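Local atomic coordinates of protease Do-like 8, chloroplastic (Arabidopsis thaliana, PDB entry 4IC6), a protein that is probably a serine protease of the Deg/HtrA type in the chloroplast, joining a trypsin-like protease domain to a PDZ domain. Residues Leu263-Asp266 with Pro267-Asn270; Ser287-Lys291 with Ala292-Pro296. The protein carries 1 engineered substitution. All coordinates share one frame; numbering follows the deposited sequence.

Contact 1 of 2, residues Leu263-Asp266 with Pro267-Asn270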
loop_
_atom_site.group_PDB
_atom_site.type_symbol
_atom_site.label_atom_id
_atom_site.label_comp_id
_atom_site.label_asym_id
_atom_site.label_seq_id
_atom_site.Cartn_x
_atom_site.Cartn_y
_atom_site.Cartn_z
ATOM N N LEU A 263 9.425 25.862 -17.115
ATOM C CA LEU A 263 9.424 26.896 -16.087
ATOM C C LEU A 263 9.108 26.267 -14.730
ATOM O O LEU A 263 8.312 25.319 -14.639
ATOM C CB LEU A 263 8.400 27.987 -16.424
ATOM C CG LEU A 263 8.651 28.726 -17.753
ATOM C CD1 LEU A 263 7.440 29.546 -18.167
ATOM C CD2 LEU A 263 9.870 29.617 -17.669
ATOM N N ALA A 264 9.727 26.794 -13.680
ATOM C CA ALA A 264 9.539 26.260 -12.335
ATOM C C ALA A 264 8.146 26.560 -11.820
ATOM O O ALA A 264 7.656 27.677 -11.949
ATOM C CB ALA A 264 10.592 26.837 -11.366
ATOM N N PRO A 265 7.501 25.558 -11.217
ATOM C CA PRO A 265 6.243 25.819 -10.524
ATOM C C PRO A 265 6.497 26.865 -9.421
ATOM O O PRO A 265 7.623 26.939 -8.917
ATOM C CB PRO A 265 5.899 24.458 -9.917
ATOM C CG PRO A 265 6.597 23.460 -10.780
ATOM C CD PRO A 265 7.853 24.126 -11.244
ATOM N N ASP A 266 5.495 27.673 -9.079
ATOM C CA ASP A 266 5.672 28.753 -8.107
ATOM C C ASP A 266 6.277 28.299 -6.772
ATOM O O ASP A 266 7.130 28.988 -6.203
ATOM C CB ASP A 266 4.341 29.454 -7.839
ATOM C CG ASP A 266 4.096 30.614 -8.774
ATOM O OD1 ASP A 266 4.603 30.576 -9.916
ATOM O OD2 ASP A 266 3.396 31.566 -8.362
ATOM N N PRO A 267 5.812 27.152 -6.247
ATOM C CA PRO A 267 6.348 26.670 -4.966
ATOM C C PRO A 267 7.829 26.332 -5.057
ATOM O O PRO A 267 8.558 26.509 -4.080
ATOM C CB PRO A 267 5.530 25.407 -4.694
ATOM C CG PRO A 267 4.232 25.624 -5.457
ATOM C CD PRO A 267 4.652 26.362 -6.703
ATOM N N VAL A 268 8.270 25.857 -6.218
ATOM C CA VAL A 268 9.679 25.558 -6.437
ATOM C C VAL A 268 10.478 26.854 -6.569
ATOM O O VAL A 268 11.525 27.020 -5.931
ATOM C CB VAL A 268 9.882 24.666 -7.689
ATOM C CG1 VAL A 268 11.347 24.633 -8.114
ATOM C CG2 VAL A 268 9.356 23.259 -7.427
ATOM N N ALA A 269 9.974 27.789 -7.373
ATOM C CA ALA A 269 10.670 29.060 -7.556
ATOM C C ALA A 269 10.857 29.771 -6.219
ATOM O O ALA A 269 11.955 30.199 -5.873
ATOM C CB ALA A 269 9.924 29.954 -8.538
ATOM N N ASN A 270 9.781 29.900 -5.455
ATOM C CA ASN A 270 9.889 30.590 -4.174
ATOM C C ASN A 270 10.853 29.890 -3.197
ATOM O O ASN A 270 11.666 30.536 -2.530
ATOM C CB ASN A 270 8.504 30.858 -3.579
ATOM C CG ASN A 270 7.750 31.965 -4.330
ATOM O OD1 ASN A 270 7.881 33.150 -4.008
ATOM N ND2 ASN A 270 6.958 31.577 -5.336
#
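A264 and V268 meet through methyl groups, CB of A264 lying 4.0 Å from CG1 of V268, and the same A264 methyl faces CB of A269 at 4.3 Å. V268 sets CG1 anti to its backbone N (chi1 166°), which turns that branch to A264 and brings CG2 over beside the P265 ring. There V268 and P265 lie side by side and point the same way, with CD of P265 4.1 Å from CB of V268. P265 is the N-cap residue of helix 266-271, a proline and therefore without a side-chain acceptor for the first turn; its carbonyl accepts the first helical bond. A269 N bonds to P265 O at 2.9 Å and nearly straight, whereas the bond from V268 N to the same oxygen is weak. P267, lacking an N-H, suits a first turn, where no earlier carbonyl needs its donor.

At the polar edge N270 grips D266 O twice. Its backbone N gives the regular helical bond, 2.9 Å long, and its amide ND2 folds back to the same oxygen at 2.7 Å. The two donors arrive from opposite faces of the carbonyl plane, ND2 standing 41° out of it. A leucine in place of N270 would probably cost D266 O its side-chain donor, keeping the backbone bond of this turn but not the second grip.

P267 and N270 meet F163 of the second subunit, while A264 ties the start of the helix to the PDZ sheet, bonding through its backbone with L279 and packing on L279 and L281 of strand 278-282, and D266 lies against K322 of helix 322-329.

Contact 2 of 2, residues Ser287-Lys291 with Ala292-Pro296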
loop_
_atom_site.group_PDB
_atom_site.type_symbol
_atom_site.label_atom_id
_atom_site.label_comp_id
_atom_site.label_asym_id
_atom_site.label_seq_id
_atom_site.Cartn_x
_atom_site.Cartn_y
_atom_site.Cartn_z
ATOM N N SER A 287 16.641 24.544 -29.294
ATOM C CA SER A 287 15.308 25.125 -29.376
ATOM C C SER A 287 15.451 26.602 -29.730
ATOM O O SER A 287 16.559 27.141 -29.713
ATOM C CB SER A 287 14.626 25.008 -28.016
ATOM O OG SER A 287 15.396 25.686 -27.038
ATOM N N LEU A 288 14.338 27.261 -30.037
ATOM C CA LEU A 288 14.357 28.710 -30.202
ATOM C C LEU A 288 14.925 29.374 -28.929
ATOM O O LEU A 288 15.718 30.309 -29.011
ATOM C CB LEU A 288 12.947 29.228 -30.497
ATOM C CG LEU A 288 12.561 29.572 -31.950
ATOM C CD1 LEU A 288 13.342 28.759 -32.957
ATOM C CD2 LEU A 288 11.067 29.433 -32.137
ATOM N N ALA A 289 14.510 28.879 -27.766
ATOM C CA ALA A 289 14.989 29.408 -26.490
ATOM C C ALA A 289 16.505 29.318 -26.397
ATOM O O ALA A 289 17.170 30.308 -26.089
ATOM C CB ALA A 289 14.334 28.681 -25.315
ATOM N N GLU A 290 17.053 28.137 -26.674
ATOM C CA GLU A 290 18.509 27.968 -26.679
ATOM C C GLU A 290 19.213 28.927 -27.639
ATOM O O GLU A 290 20.142 29.632 -27.248
ATOM C CB GLU A 290 18.889 26.523 -27.006
ATOM C CG GLU A 290 20.397 26.277 -27.054
ATOM C CD GLU A 290 20.731 24.827 -27.355
ATOM O OE1 GLU A 290 20.503 23.962 -26.478
ATOM O OE2 GLU A 290 21.211 24.552 -28.475
ATOM N N LYS A 291 18.768 28.953 -28.893
ATOM C CA LYS A 291 19.393 29.807 -29.893
ATOM C C LYS A 291 19.302 31.278 -29.494
ATOM O O LYS A 291 20.190 32.070 -29.812
ATOM C CB LYS A 291 18.773 29.571 -31.281
ATOM C CG LYS A 291 18.774 28.104 -31.708
ATOM C CD LYS A 291 18.285 27.930 -33.140
ATOM C CE LYS A 291 17.767 26.515 -33.377
ATOM N NZ LYS A 291 16.590 26.210 -32.505
ATOM N N ALA A 292 18.228 31.644 -28.805
ATOM C CA ALA A 292 18.080 33.009 -28.297
ATOM C C ALA A 292 19.009 33.287 -27.107
ATOM O O ALA A 292 19.251 34.443 -26.762
ATOM C CB ALA A 292 16.632 33.281 -27.916
ATOM N N GLY A 293 19.511 32.228 -26.478
ATOM C CA GLY A 293 20.477 32.373 -25.398
ATOM C C GLY A 293 19.883 32.321 -24.000
ATOM O O GLY A 293 20.492 32.789 -23.038
ATOM N N LEU A 294 18.687 31.758 -23.875
ATOM C CA LEU A 294 18.063 31.601 -22.565
ATOM C C LEU A 294 18.804 30.509 -21.790
ATOM O O LEU A 294 19.027 29.416 -22.312
ATOM C CB LEU A 294 16.584 31.247 -22.726
ATOM C CG LEU A 294 15.508 32.124 -22.067
ATOM C CD1 LEU A 294 15.798 33.610 -22.228
ATOM C CD2 LEU A 294 14.129 31.777 -22.644
ATOM N N HIS A 295 19.208 30.805 -20.553
ATOM C CA HIS A 295 19.937 29.819 -19.763
ATOM C C HIS A 295 19.038 29.133 -18.741
ATOM O O HIS A 295 18.198 29.777 -18.106
ATOM C CB HIS A 295 21.148 30.451 -19.082
ATOM N N PRO A 296 19.200 27.810 -18.589
ATOM C CA PRO A 296 18.401 27.020 -17.660
ATOM C C PRO A 296 19.056 26.982 -16.278
ATOM O O PRO A 296 19.991 27.743 -16.024
ATOM C CB PRO A 296 18.444 25.632 -18.286
ATOM C CG PRO A 296 19.793 25.558 -18.841
ATOM C CD PRO A 296 20.132 26.955 -19.343
#
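The carbonyl oxygen of A289 gathers two donors from the chain that leaves helix 288-292: L294 N bonds to it at 3.1 Å and nearly straight, while the bond from G293 N is weak. G293 N is also held by E290 O at 2.8 Å, the donor standing 63° above that carbonyl plane. The L294 N to A289 O bond, with the G293 N to E290 O bond inside it and a positive phi (97°) at G293, makes this a Schellman motif. Any side chain at this position would run into the carbonyl oxygen of A292, so glycine fits the turn.

One residue earlier the helix is still regular, A292 N bonding to L288 O at 2.9 Å. Past the turn, L294 swings back over the helix end, and its CD2 comes to 4.1 Å from CB of A289, the apolar contact that accompanies the reversal. L294 also packs on L340 and L351, joining the helix end to strands 337-344 and 347-357.

The other end of this short helix is closed by S287, the N-cap, whose OG accepts from E290 N at 3.0 Å in an almost straight bond. CG of K291 is anti to the carbonyl carbon (chi1 -53°), and a bend at chi4 brings NZ round to the helix start, where it forms a weak hydrogen bond to K286 O.

Taken together, the bonds give a helix of little more than one turn a partner at both ends, a serine oxygen for an early N-H and the backbone donors of G293 and L294 for the carbonyls of A289 and E290.

Contacts 1 and 2 treat the ends of two short helices in one PDZ domain, the first opening helix 266-271 and the second enclosing helix 288-292 from N-cap to Schellman turn. They follow in series along the chain, with strand 278-282 between them, and their centres lie 19 Å apart; the nearest atoms are about 7 Å from each other, so they do not touch. That strand ties in contact 1 through L279 and L281. Contact 2 rests instead on strands 337-344 and 347-357. Only contact 1 meets the second subunit. Both lie away from the predicted charge relay positions H83, D126 and 204, the last an engineered alanine (A204) in this structure.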